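Local structure of glycosyl hydrolase BlGH5_18 (Bifidobacterium longum subsp. infantis, 7LQX) at residues M24-N29 with E349-Y354; R54-G59 with Q97-Y102; V209-H214 with C383-S388. The protein probably hydrolyses glycosidic bonds in N-glycans, as a member of glycoside hydrolase family 5, subfamily 18, from an infant-gut bifidobacterium. One frame throughout, in Å; residues are numbered along the deposited sequence.

Contact 1 of 3, residues M24-N29 with E349-Y354; sequences MRFGVN and EMAQEY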
HETATM    1  N   MSE A  24      10.818  36.916  -5.456  1.00 16.33           N
HETATM    2  CA  MSE A  24       9.747  35.937  -5.633  1.00 15.40           C
HETATM    3  C   MSE A  24      10.428  34.615  -5.982  1.00 13.79           C
HETATM    4  O   MSE A  24      11.278  34.570  -6.867  1.00 13.91           O
HETATM    5  CB  MSE A  24       8.813  36.310  -6.779  1.00 15.12           C
HETATM    6  CG  MSE A  24       7.732  35.268  -7.039  1.00 14.02           C
HETATM    7 SE   MSE A  24       6.530  35.793  -8.493  1.00 22.25          SE
HETATM    8  CE  MSE A  24       5.694  37.317  -7.655  1.00 17.15           C
ATOM      9  N   ARG A  25      10.032  33.541  -5.317  0.66 13.04           N
ATOM     10  CA  ARG A  25      10.708  32.266  -5.483  0.66 11.94           C
ATOM     11  C   ARG A  25      10.176  31.530  -6.707  0.66 10.90           C
ATOM     12  O   ARG A  25       8.975  31.558  -6.997  0.66 10.77           O
ATOM     13  CB  ARG A  25      10.491  31.410  -4.233  0.66 15.07           C
ATOM     14  CG  ARG A  25      10.729  32.112  -2.894  0.66 25.15           C
ATOM     15  CD  ARG A  25      12.196  32.425  -2.634  0.66 28.10           C
ATOM     16  NE  ARG A  25      13.050  31.266  -2.865  0.66 21.80           N
ATOM     17  CZ  ARG A  25      13.398  30.370  -1.943  0.66 15.52           C
ATOM     18  NH1 ARG A  25      12.978  30.480  -0.685  0.66 16.58           N
ATOM     19  NH2 ARG A  25      14.181  29.360  -2.297  0.66 11.73           N
ATOM     20  N   PHE A  26      11.082  30.871  -7.429  1.00 10.31           N
ATOM     21  CA  PHE A  26      10.727  30.044  -8.581  1.00  9.47           C
ATOM     22  C   PHE A  26      11.359  28.669  -8.425  1.00  9.41           C
ATOM     23  O   PHE A  26      12.565  28.561  -8.177  1.00  9.68           O
ATOM     24  CB  PHE A  26      11.133  30.707  -9.907  1.00  9.80           C
ATOM     25  CG  PHE A  26      10.177  31.777 -10.335  1.00 10.41           C
ATOM     26  CD1 PHE A  26      10.263  33.065  -9.820  1.00 11.45           C
ATOM     27  CD2 PHE A  26       9.150  31.481 -11.212  1.00 10.67           C
ATOM     28  CE1 PHE A  26       9.357  34.037 -10.203  1.00 12.16           C
ATOM     29  CE2 PHE A  26       8.245  32.444 -11.594  1.00 10.75           C
ATOM     30  CZ  PHE A  26       8.337  33.720 -11.081  1.00 11.79           C
ATOM     31  N   GLY A  27      10.543  27.628  -8.533  1.00  8.49           N
ATOM     32  CA  GLY A  27      11.046  26.283  -8.358  1.00  8.91           C
ATOM     33  C   GLY A  27      10.154  25.264  -9.031  1.00  8.15           C
ATOM     34  O   GLY A  27       9.249  25.608  -9.793  1.00  7.67           O
ATOM     35  N   VAL A  28      10.431  23.988  -8.751  1.00  7.19           N
ATOM     36  CA  VAL A  28       9.692  22.890  -9.359  1.00  6.82           C
ATOM     37  C   VAL A  28       9.327  21.844  -8.319  1.00  6.75           C
ATOM     38  O   VAL A  28      10.045  21.619  -7.339  1.00  7.42           O
ATOM     39  CB  VAL A  28      10.443  22.213 -10.532  1.00  8.53           C
ATOM     40  CG1 VAL A  28      10.642  23.186 -11.671  1.00  8.97           C
ATOM     41  CG2 VAL A  28      11.770  21.645 -10.069  1.00  9.42           C
ATOM     42  N   ASN A  29       8.186  21.209  -8.552  1.00  7.39           N
ATOM     43  CA  ASN A  29       7.835  19.954  -7.908  1.00  6.85           C
ATOM     44  C   ASN A  29       8.652  18.868  -8.581  1.00  7.25           C
ATOM     45  O   ASN A  29       8.508  18.637  -9.783  1.00  7.53           O
ATOM     46  CB  ASN A  29       6.342  19.716  -8.090  1.00  6.72           C
ATOM     47  CG  ASN A  29       5.515  20.664  -7.242  1.00  5.89           C
ATOM     48  OD1 ASN A  29       5.382  20.459  -6.041  1.00  7.35           O
ATOM     49  ND2 ASN A  29       4.978  21.717  -7.862  1.00  6.64           N
ATOM     50  N   GLU A 349      12.096  31.776 -18.460  1.00 11.18           N
ATOM     51  CA  GLU A 349      11.949  33.186 -18.805  1.00 14.24           C
ATOM     52  C   GLU A 349      11.140  33.919 -17.748  1.00 11.08           C
ATOM     53  O   GLU A 349      11.448  35.061 -17.393  1.00 12.59           O
ATOM     54  CB  GLU A 349      11.269  33.322 -20.167  1.00 14.39           C
ATOM     55  CG  GLU A 349      12.134  32.894 -21.340  1.00 21.10           C
ATOM     56  CD  GLU A 349      11.326  32.520 -22.580  1.00 35.82           C
ATOM     57  OE1 GLU A 349      11.896  31.880 -23.492  1.00 41.23           O
ATOM     58  OE2 GLU A 349      10.123  32.856 -22.646  1.00 34.59           O
HETATM   59  N   MSE A 350      10.109  33.278 -17.227  1.00 10.80           N
HETATM   60  CA  MSE A 350       9.271  33.924 -16.228  1.00 10.32           C
HETATM   61  C   MSE A 350      10.035  34.110 -14.924  1.00 11.09           C
HETATM   62  O   MSE A 350       9.913  35.148 -14.271  1.00 10.74           O
HETATM   63  CB  MSE A 350       7.997  33.121 -16.008  1.00 12.26           C
HETATM   64  CG  MSE A 350       7.080  33.081 -17.225  1.00 11.10           C
HETATM   65 SE   MSE A 350       6.574  34.814 -17.929  1.00 24.50          SE
HETATM   66  CE  MSE A 350       8.068  35.183 -19.104  1.00 32.03           C
ATOM     67  N   ALA A 351      10.828  33.117 -14.532  1.00  9.10           N
ATOM     68  CA  ALA A 351      11.633  33.267 -13.327  1.00 11.05           C
ATOM     69  C   ALA A 351      12.601  34.432 -13.472  1.00 11.66           C
ATOM     70  O   ALA A 351      12.775  35.230 -12.542  1.00 11.16           O
ATOM     71  CB  ALA A 351      12.391  31.972 -13.052  1.00 11.83           C
ATOM     72  N   GLN A 352      13.217  34.565 -14.642  1.00 11.23           N
ATOM     73  CA  GLN A 352      14.139  35.671 -14.863  1.00 14.22           C
ATOM     74  C   GLN A 352      13.416  37.013 -14.797  1.00 12.18           C
ATOM     75  O   GLN A 352      13.963  37.994 -14.279  1.00 14.97           O
ATOM     76  CB  GLN A 352      14.842  35.498 -16.211  1.00 16.08           C
ATOM     77  CG  GLN A 352      16.045  36.420 -16.390  1.00 24.22           C
ATOM     78  CD  GLN A 352      17.282  35.919 -15.659  1.00 41.37           C
ATOM     79  OE1 GLN A 352      17.379  34.740 -15.310  1.00 42.47           O
ATOM     80  NE2 GLN A 352      18.235  36.814 -15.426  1.00 53.21           N
ATOM     81  N   GLU A 353      12.188  37.080 -15.312  1.00 12.39           N
ATOM     82  CA  GLU A 353      11.458  38.344 -15.326  1.00 15.41           C
ATOM     83  C   GLU A 353      10.953  38.729 -13.939  1.00 13.03           C
ATOM     84  O   GLU A 353      10.923  39.918 -13.596  1.00 13.76           O
ATOM     85  CB  GLU A 353      10.283  38.249 -16.305  1.00 15.80           C
ATOM     86  CG  GLU A 353       9.474  39.527 -16.439  1.00 23.32           C
ATOM     87  CD  GLU A 353       8.405  39.434 -17.514  1.00 43.00           C
ATOM     88  OE1 GLU A 353       7.577  40.365 -17.610  1.00 49.04           O
ATOM     89  OE2 GLU A 353       8.392  38.432 -18.261  1.00 45.95           O
ATOM     90  N   TYR A 354      10.547  37.752 -13.126  1.00 10.77           N
ATOM     91  CA  TYR A 354       9.800  38.048 -11.911  1.00 11.39           C
ATOM     92  C   TYR A 354      10.552  37.822 -10.607  1.00 11.68           C
ATOM     93  O   TYR A 354      10.120  38.353  -9.580  1.00 11.42           O
ATOM     94  CB  TYR A 354       8.474  37.260 -11.874  1.00 10.51           C
ATOM     95  CG  TYR A 354       7.461  37.832 -12.830  1.00 11.06           C
ATOM     96  CD1 TYR A 354       6.660  38.906 -12.472  1.00 12.67           C
ATOM     97  CD2 TYR A 354       7.334  37.327 -14.110  1.00 14.90           C
ATOM     98  CE1 TYR A 354       5.756  39.448 -13.368  1.00 13.68           C
ATOM     99  CE2 TYR A 354       6.434  37.867 -15.006  1.00 17.35           C
ATOM    100  CZ  TYR A 354       5.644  38.923 -14.626  1.00 17.44           C
ATOM    101  OH  TYR A 354       4.745  39.462 -15.512  1.00 20.81           O
TER
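Phe26 presses its ring flat against the backbone and methyl group of Ala351. Strand 25-29 and the end of helix 342-354 run nearly antiparallel here, at 162°, with their axes 8.8 Å apart. The Phe26 side chain fills the space between them. Its CB starts the contact, 3.6 Å from Ala351 CB. CG comes next and meets the same methyl at 3.5 Å. CG is anti to the carbonyl carbon (chi1 -79°). This lays the ring back toward the N-terminal end of the strand, along the helix. The middle of the ring then lies under Ala351 CA, which is 3.6 Å from the ring centroid and only 8° off the ring normal. This is a CH-pi contact over the face, almost centred. At the far end, CZ reaches Tyr354 CB at 3.6 Å, which approaches obliquely. Met350 O accepts the helical bond from Tyr354 N, and Phe26 CZ lies 3.8 Å from this oxygen in simple van der Waals contact. Met24 adds a second, looser layer. Its CB lies 3.7 Å from Tyr354 O. Met24 is selenomethionine, and its SE passes Tyr354 CB at 4.2 Å. The Met24 and Tyr354 side chains lie side by side and point the same way. The side-chain contacts are mainly apolar, with two backbone oxygens at their margin. Strand 25-29 is the first of the (beta/alpha)8 barrel. Helix 342-354 comes after the eighth, 306-312, and packs on the first, helping to close the ring. Arg25 and Gly27 pair with strand 306-312 through Val309, while Phe26 bonds to Asp61 on the other side. Helix 289-300 packs next to helix 342-354, with Ile297 on Met350 and Ala298 on Tyr354.

Contact 2 of 3, residues R54-G59 with Q97-Y102; sequences RIRNLG and QGMDAY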
ATOM      1  N   ARG A  54      20.177  20.106 -13.967  1.00 13.83           N
ATOM      2  CA  ARG A  54      19.384  20.650 -15.065  1.00 13.84           C
ATOM      3  C   ARG A  54      18.283  21.576 -14.559  1.00 13.11           C
ATOM      4  O   ARG A  54      17.995  22.604 -15.183  1.00 13.32           O
ATOM      5  CB  ARG A  54      18.826  19.496 -15.896  1.00 16.04           C
ATOM      6  CG  ARG A  54      19.951  18.701 -16.553  1.00 18.72           C
ATOM      7  CD  ARG A  54      19.476  17.718 -17.602  1.00 26.88           C
ATOM      8  NE  ARG A  54      20.565  16.828 -18.001  1.00 30.01           N
ATOM      9  CZ  ARG A  54      20.502  15.969 -19.013  1.00 36.52           C
ATOM     10  NH1 ARG A  54      21.543  15.196 -19.293  1.00 37.99           N
ATOM     11  NH2 ARG A  54      19.404  15.889 -19.752  1.00 43.38           N
ATOM     12  N   ILE A  55      17.661  21.232 -13.431  1.00 12.34           N
ATOM     13  CA  ILE A  55      16.665  22.110 -12.821  1.00 11.72           C
ATOM     14  C   ILE A  55      17.300  23.437 -12.427  1.00 12.06           C
ATOM     15  O   ILE A  55      16.763  24.512 -12.718  1.00 12.04           O
ATOM     16  CB  ILE A  55      16.018  21.402 -11.617  1.00 10.95           C
ATOM     17  CG1 ILE A  55      15.148  20.239 -12.101  1.00 10.60           C
ATOM     18  CG2 ILE A  55      15.213  22.398 -10.784  1.00 10.46           C
ATOM     19  CD1 ILE A  55      14.798  19.258 -11.007  1.00 10.51           C
ATOM     20  N   ARG A  56      18.461  23.383 -11.768  1.00 12.44           N
ATOM     21  CA  ARG A  56      19.134  24.620 -11.382  1.00 12.86           C
ATOM     22  C   ARG A  56      19.436  25.476 -12.606  1.00 13.53           C
ATOM     23  O   ARG A  56      19.348  26.709 -12.551  1.00 13.66           O
ATOM     24  CB  ARG A  56      20.430  24.302 -10.633  1.00 13.34           C
ATOM     25  CG  ARG A  56      21.322  25.515 -10.344  1.00 13.98           C
ATOM     26  CD  ARG A  56      20.653  26.547  -9.440  1.00 13.52           C
ATOM     27  NE  ARG A  56      21.501  27.725  -9.237  1.00 16.68           N
ATOM     28  CZ  ARG A  56      21.561  28.765 -10.070  1.00 18.13           C
ATOM     29  NH1 ARG A  56      20.823  28.792 -11.172  1.00 23.04           N
ATOM     30  NH2 ARG A  56      22.364  29.791  -9.804  1.00 19.64           N
ATOM     31  N   ASN A  57      19.806  24.838 -13.717  1.00 14.02           N
ATOM     32  CA  ASN A  57      20.188  25.575 -14.915  1.00 14.80           C
ATOM     33  C   ASN A  57      19.013  26.284 -15.576  1.00 14.52           C
ATOM     34  O   ASN A  57      19.235  27.173 -16.402  1.00 15.14           O
ATOM     35  CB  ASN A  57      20.905  24.645 -15.889  1.00 16.33           C
ATOM     36  CG  ASN A  57      22.327  24.354 -15.457  1.00 19.49           C
ATOM     37  OD1 ASN A  57      22.856  25.006 -14.555  1.00 22.17           O
ATOM     38  ND2 ASN A  57      22.954  23.378 -16.091  1.00 24.15           N
ATOM     39  N   LEU A  58      17.775  25.929 -15.223  1.00 13.68           N
ATOM     40  CA  LEU A  58      16.615  26.720 -15.605  1.00 14.93           C
ATOM     41  C   LEU A  58      16.500  28.019 -14.823  1.00 15.00           C
ATOM     42  O   LEU A  58      15.591  28.816 -15.103  1.00 16.59           O
ATOM     43  CB  LEU A  58      15.330  25.937 -15.346  1.00 16.11           C
ATOM     44  CG  LEU A  58      15.028  24.723 -16.210  1.00 18.49           C
ATOM     45  CD1 LEU A  58      13.686  24.146 -15.760  1.00 19.94           C
ATOM     46  CD2 LEU A  58      15.016  25.089 -17.682  1.00 20.58           C
ATOM     47  N   GLY A  59      17.367  28.240 -13.843  1.00 13.37           N
ATOM     48  CA  GLY A  59      17.237  29.382 -12.967  1.00 13.24           C
ATOM     49  C   GLY A  59      16.319  29.161 -11.791  1.00 12.39           C
ATOM     50  O   GLY A  59      15.746  30.128 -11.271  1.00 12.26           O
ATOM     51  N   GLN A  97      23.530  21.484  -5.486  1.00 17.69           N
ATOM     52  CA  GLN A  97      23.250  22.019  -6.806  1.00 20.68           C
ATOM     53  C   GLN A  97      22.636  23.410  -6.749  1.00 20.37           C
ATOM     54  O   GLN A  97      22.066  23.863  -7.749  1.00 25.12           O
ATOM     55  CB  GLN A  97      22.372  21.046  -7.601  1.00 22.18           C
ATOM     56  CG  GLN A  97      22.989  19.660  -7.778  1.00 24.51           C
ATOM     57  CD  GLN A  97      24.309  19.690  -8.525  1.00 26.73           C
ATOM     58  OE1 GLN A  97      24.474  20.432  -9.494  1.00 24.74           O
ATOM     59  NE2 GLN A  97      25.263  18.884  -8.070  1.00 31.09           N
ATOM     60  N   GLY A  98      22.726  24.088  -5.599  1.00 20.45           N
ATOM     61  CA  GLY A  98      22.427  25.503  -5.503  1.00 17.47           C
ATOM     62  C   GLY A  98      21.008  25.872  -5.142  1.00 18.70           C
ATOM     63  O   GLY A  98      20.623  27.035  -5.325  1.00 19.20           O
HETATM   64  N   MSE A  99      20.227  24.944  -4.607  1.00 14.19           N
HETATM   65  CA  MSE A  99      18.811  25.188  -4.375  1.00 13.66           C
HETATM   66  C   MSE A  99      18.342  24.825  -2.978  1.00 12.97           C
HETATM   67  O   MSE A  99      18.919  23.965  -2.311  1.00 15.15           O
HETATM   68  CB  MSE A  99      17.988  24.396  -5.397  1.00 12.59           C
HETATM   69  CG  MSE A  99      18.285  24.793  -6.824  1.00 11.40           C
HETATM   70 SE   MSE A  99      17.164  23.909  -8.095  1.00 19.66          SE
HETATM   71  CE  MSE A  99      17.889  22.144  -7.921  1.00 12.80           C
ATOM     72  N   ASP A 100      17.273  25.491  -2.546  1.00 10.58           N
ATOM     73  CA  ASP A 100      16.573  25.133  -1.324  1.00 10.83           C
ATOM     74  C   ASP A 100      15.642  23.955  -1.585  1.00  9.67           C
ATOM     75  O   ASP A 100      15.284  23.655  -2.726  1.00 10.00           O
ATOM     76  CB  ASP A 100      15.762  26.320  -0.814  1.00 11.53           C
ATOM     77  CG  ASP A 100      16.642  27.466  -0.392  1.00 14.59           C
ATOM     78  OD1 ASP A 100      17.598  27.220   0.366  1.00 14.47           O
ATOM     79  OD2 ASP A 100      16.400  28.599  -0.846  1.00 20.26           O
ATOM     80  N   ALA A 101      15.271  23.265  -0.513  1.00  9.65           N
ATOM     81  CA  ALA A 101      14.348  22.147  -0.615  1.00 10.32           C
ATOM     82  C   ALA A 101      13.244  22.280   0.421  1.00  8.31           C
ATOM     83  O   ALA A 101      13.506  22.618   1.579  1.00  9.53           O
ATOM     84  CB  ALA A 101      15.082  20.814  -0.438  1.00 11.52           C
ATOM     85  N   TYR A 102      12.014  22.047  -0.019  1.00  7.96           N
ATOM     86  CA  TYR A 102      10.826  21.924   0.816  1.00  8.22           C
ATOM     87  C   TYR A 102      10.336  20.487   0.693  1.00  7.90           C
ATOM     88  O   TYR A 102      10.330  19.924  -0.403  1.00  9.24           O
ATOM     89  CB  TYR A 102       9.753  22.908   0.325  1.00  7.29           C
ATOM     90  CG  TYR A 102      10.171  24.350   0.492  1.00  7.85           C
ATOM     91  CD1 TYR A 102      11.003  24.955  -0.430  1.00  9.29           C
ATOM     92  CD2 TYR A 102       9.776  25.086   1.601  1.00  8.94           C
ATOM     93  CE1 TYR A 102      11.425  26.260  -0.265  1.00  9.47           C
ATOM     94  CE2 TYR A 102      10.187  26.399   1.772  1.00  9.07           C
ATOM     95  CZ  TYR A 102      11.013  26.980   0.834  1.00  8.94           C
ATOM     96  OH  TYR A 102      11.441  28.283   0.995  1.00 11.33           O
TER
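Met99 puts its selenium against the last turns of helix 45-57, where it meets Ile55 and Arg56. Ile55 CG2 is 3.6 Å from Met99 SE, and the two side chains cross at about a right angle. The same selenium lies 3.9 Å from Arg56 CA. The bend at the end of the Met99 chain (chi3 -70°) brings CE back to the Ile55 methyl as well. Arg56 covers the outer side of this contact. Its CD is 3.9 Å from Met99 CG. Its CG comes within 3.2 Å of Gln97 O, a close CH-to-oxygen approach. The Arg56 chain leaves opposite its backbone N (chi1 172°) and bends at chi2 (62°), which carries its aliphatic part past this carbonyl. Two helix ends position these groups. Gly98 is the C-prime residue of the Schellman motif that closes helix 81-96. Its positive phi already favours glycine, since a CB would jam against Gln97 O; it would also crowd Arg56 NE. Gly59, with positive phi, forms a Schellman motif after helix 45-57; Gly59 N bonds to Arg56 O at 2.8 Å. Further out, Met99 rests on Met52 and on Val63 of strand 62-65. Helix 45-57, after the first barrel strand, thus packs against the turn between helix 81-96 and strand 100-104, joining successive beta/alpha units. In the buried part the contacts are van der Waals ones of selenium and aliphatic carbons. At the exposed rim, Arg56 NE is 4.1 Å from Gly98 O, too far for a bond. Any electrostatic attraction is likely to be weak; Arg56 contributes mainly its aliphatic carbons.

Contact 3 of 3, residues V209-H214 with C383-S388; sequences VWYLDH and CGPGGS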
ATOM      1  N   VAL A 209     -10.783  22.644  -0.750  1.00  6.70           N
ATOM      2  CA  VAL A 209     -10.794  23.523   0.416  1.00  7.05           C
ATOM      3  C   VAL A 209     -11.490  24.840   0.094  1.00  7.50           C
ATOM      4  O   VAL A 209     -12.180  25.410   0.949  1.00  8.68           O
ATOM      5  CB  VAL A 209      -9.366  23.726   0.965  1.00  6.90           C
ATOM      6  CG1 VAL A 209      -8.506  24.547   0.018  1.00  7.38           C
ATOM      7  CG2 VAL A 209      -9.412  24.369   2.341  1.00  9.13           C
ATOM      8  N   TRP A 210     -11.350  25.329  -1.141  1.00  6.97           N
ATOM      9  CA  TRP A 210     -11.938  26.603  -1.541  1.00  7.91           C
ATOM     10  C   TRP A 210     -13.340  26.456  -2.103  1.00  7.54           C
ATOM     11  O   TRP A 210     -14.136  27.395  -2.028  1.00  8.91           O
ATOM     12  CB  TRP A 210     -11.061  27.310  -2.604  1.00  7.48           C
ATOM     13  CG  TRP A 210      -9.657  27.449  -2.137  1.00  7.44           C
ATOM     14  CD1 TRP A 210      -8.576  26.784  -2.614  1.00  8.24           C
ATOM     15  CD2 TRP A 210      -9.184  28.254  -1.049  1.00  8.41           C
ATOM     16  NE1 TRP A 210      -7.454  27.124  -1.899  1.00  8.96           N
ATOM     17  CE2 TRP A 210      -7.805  28.020  -0.928  1.00  8.88           C
ATOM     18  CE3 TRP A 210      -9.790  29.154  -0.174  1.00  9.50           C
ATOM     19  CZ2 TRP A 210      -7.024  28.648   0.031  1.00  9.57           C
ATOM     20  CZ3 TRP A 210      -9.010  29.771   0.783  1.00  9.11           C
ATOM     21  CH2 TRP A 210      -7.642  29.518   0.872  1.00 10.03           C
ATOM     22  N   TYR A 211     -13.655  25.307  -2.669  1.00  7.36           N
ATOM     23  CA  TYR A 211     -14.785  25.189  -3.562  1.00  8.99           C
ATOM     24  C   TYR A 211     -15.880  24.245  -3.080  1.00  9.11           C
ATOM     25  O   TYR A 211     -16.964  24.243  -3.671  1.00 10.16           O
ATOM     26  CB  TYR A 211     -14.284  24.708  -4.932  1.00  9.07           C
ATOM     27  CG  TYR A 211     -13.385  25.658  -5.703  1.00  8.72           C
ATOM     28  CD1 TYR A 211     -13.313  27.017  -5.412  1.00  7.97           C
ATOM     29  CD2 TYR A 211     -12.627  25.179  -6.760  1.00  8.10           C
ATOM     30  CE1 TYR A 211     -12.515  27.855  -6.171  1.00  8.25           C
ATOM     31  CE2 TYR A 211     -11.834  26.011  -7.511  1.00  8.24           C
ATOM     32  CZ  TYR A 211     -11.782  27.350  -7.220  1.00  7.65           C
ATOM     33  OH  TYR A 211     -11.002  28.204  -7.976  1.00  9.17           O
ATOM     34  N   LEU A 212     -15.651  23.457  -2.036  1.00  8.78           N
ATOM     35  CA  LEU A 212     -16.617  22.449  -1.616  1.00  9.65           C
ATOM     36  C   LEU A 212     -17.258  22.808  -0.283  1.00 12.49           C
ATOM     37  O   LEU A 212     -16.573  22.885   0.741  1.00 12.37           O
ATOM     38  CB  LEU A 212     -15.936  21.096  -1.456  1.00 10.84           C
ATOM     39  CG  LEU A 212     -15.486  20.403  -2.728  1.00 15.14           C
ATOM     40  CD1 LEU A 212     -14.736  19.130  -2.363  1.00 14.63           C
ATOM     41  CD2 LEU A 212     -16.680  20.093  -3.609  1.00 15.06           C
ATOM     42  N   ASP A 213     -18.575  22.969  -0.275  1.00 11.50           N
ATOM     43  CA  ASP A 213     -19.265  23.213   0.983  1.00 12.63           C
ATOM     44  C   ASP A 213     -19.252  21.966   1.852  1.00 11.77           C
ATOM     45  O   ASP A 213     -19.230  20.837   1.358  1.00 12.26           O
ATOM     46  CB  ASP A 213     -20.691  23.671   0.722  1.00 13.99           C
ATOM     47  CG  ASP A 213     -20.739  25.106   0.286  1.00 15.89           C
ATOM     48  OD1 ASP A 213     -20.340  25.981   1.091  1.00 16.84           O
ATOM     49  OD2 ASP A 213     -21.102  25.350  -0.879  1.00 15.83           O
ATOM     50  N   HIS A 214     -19.222  22.185   3.162  1.00 12.74           N
ATOM     51  CA  HIS A 214     -19.262  21.135   4.174  1.00 15.28           C
ATOM     52  C   HIS A 214     -18.023  20.247   4.173  1.00 11.61           C
ATOM     53  O   HIS A 214     -18.032  19.189   4.799  1.00 18.10           O
ATOM     54  CB  HIS A 214     -20.542  20.296   4.056  1.00 21.02           C
ATOM     55  CG  HIS A 214     -21.788  21.122   3.977  1.00 31.13           C
ATOM     56  ND1 HIS A 214     -22.250  21.872   5.037  1.00 35.64           N
ATOM     57  CD2 HIS A 214     -22.655  21.336   2.958  1.00 33.81           C
ATOM     58  CE1 HIS A 214     -23.355  22.502   4.679  1.00 38.30           C
ATOM     59  NE2 HIS A 214     -23.622  22.194   3.423  1.00 34.82           N
ATOM     60  N   CYS A 383     -17.842  30.063  -5.040  1.00  7.91           N
ATOM     61  CA  CYS A 383     -16.469  30.466  -5.314  1.00  7.88           C
ATOM     62  C   CYS A 383     -15.788  29.611  -6.374  1.00  9.04           C
ATOM     63  O   CYS A 383     -14.708  29.982  -6.845  1.00  8.56           O
ATOM     64  CB  CYS A 383     -15.646  30.414  -4.023  1.00  8.32           C
ATOM     65  SG  CYS A 383     -16.214  31.538  -2.754  1.00  9.88           S
ATOM     66  N   GLY A 384     -16.378  28.489  -6.767  1.00  8.93           N
ATOM     67  CA  GLY A 384     -15.751  27.618  -7.732  1.00  9.89           C
ATOM     68  C   GLY A 384     -16.111  27.953  -9.166  1.00  9.29           C
ATOM     69  O   GLY A 384     -16.957  28.806  -9.444  1.00  8.85           O
ATOM     70  N   PRO A 385     -15.495  27.242 -10.109  1.00  8.80           N
ATOM     71  CA  PRO A 385     -15.724  27.534 -11.532  1.00  8.43           C
ATOM     72  C   PRO A 385     -17.197  27.451 -11.912  1.00  9.32           C
ATOM     73  O   PRO A 385     -17.866  26.446 -11.666  1.00 10.09           O
ATOM     74  CB  PRO A 385     -14.887  26.461 -12.244  1.00  9.65           C
ATOM     75  CG  PRO A 385     -13.803  26.128 -11.277  1.00 12.80           C
ATOM     76  CD  PRO A 385     -14.441  26.225  -9.910  1.00 10.42           C
ATOM     77  N   GLY A 386     -17.694  28.523 -12.531  1.00  8.88           N
ATOM     78  CA  GLY A 386     -19.095  28.653 -12.862  1.00 10.26           C
ATOM     79  C   GLY A 386     -19.942  29.294 -11.785  1.00  9.26           C
ATOM     80  O   GLY A 386     -21.123  29.566 -12.025  1.00 12.31           O
ATOM     81  N   GLY A 387     -19.372  29.536 -10.599  1.00  9.13           N
ATOM     82  CA  GLY A 387     -20.107  30.119  -9.500  1.00  9.94           C
ATOM     83  C   GLY A 387     -20.186  31.630  -9.589  1.00 10.15           C
ATOM     84  O   GLY A 387     -19.469  32.286 -10.342  1.00  8.89           O
ATOM     85  N   SER A 388     -21.072  32.203  -8.770  1.00  9.76           N
ATOM     86  CA  SER A 388     -21.347  33.633  -8.858  1.00  9.20           C
ATOM     87  C   SER A 388     -20.182  34.484  -8.361  1.00 10.43           C
ATOM     88  O   SER A 388     -19.901  35.541  -8.936  1.00 10.86           O
ATOM     89  CB  SER A 388     -22.626  33.947  -8.082  1.00 10.04           C
ATOM     90  OG  SER A 388     -22.611  33.324  -6.808  1.00  9.96           O
TER
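Cys383 O meets two tyrosines: it accepts a hydrogen bond from Tyr256 OH, and Tyr211 CE1 lies 3.1 Å away. The Cys383 O approach is oblique to the Tyr211 ring. From there the chain passes over one face of that ring. Gly384 CA stands 3.6 Å from the ring centroid, 19° off the normal, and Pro385 CD follows at 3.9 Å. Both make CH-pi contacts, each offset toward the rim. Gly384 lies over the CD1 side, and Pro385 CD is 3.5 Å from Tyr211 CE2. The Tyr211 and Pro385 side chains cross at about a right angle. With chi1 at -66° the Tyr211 ring swings away from its own carbonyl and over toward the loop. The fit is close: a CB on Gly384 would come 3.3 Å from Tyr211 CG. With an alanine here in place of Tyr211, Gly384 and Pro385 would probably face a gap, and this part of the loop would be freer to shift. Phe390 and Tyr437 also meet the Tyr211 ring, the latter edge-to-face. Behind the contact the loop is braced by a bond of its own. Gly387 N bonds to Gly384 O at 2.8 Å. This closes a type II beta turn with proline then glycine at its centre, the classic pair for that turn. Gly387 is also the N-cap of helix 388-399. The arrangement is a pair of CH-pi contacts over one tyrosine face, next to a type II Pro-Gly turn that leads into a helix N-cap. It joins helix 208-211 of the barrel to the small parallel alpha/beta unit built on strands 365-369, 403-407 and 424-426.

How the contacts relate
Contacts 1 and 2 are neighbours, with centres 11 Å apart, and contact 2 is nested in the chain loop that contact 1 closes. They touch directly. Arg25 NH2 makes a salt bridge to Asp100 OD2 at 2.8 Å, and Val28 CG2 packs on Ile55 CG2 at 3.6 Å. Contacts 1 and 2 both include the start of a barrel strand. In family 5 enzymes the active site lies at the opposite, C-terminal ends of the strands, so these two contacts probably belong to the floor of the barrel. Contact 3 is remote. Its nearest atoms are about 15 Å from contact 1 and about 17 Å from contact 2. Contacts 2 and 3 lie on opposite sides of the chain's centre.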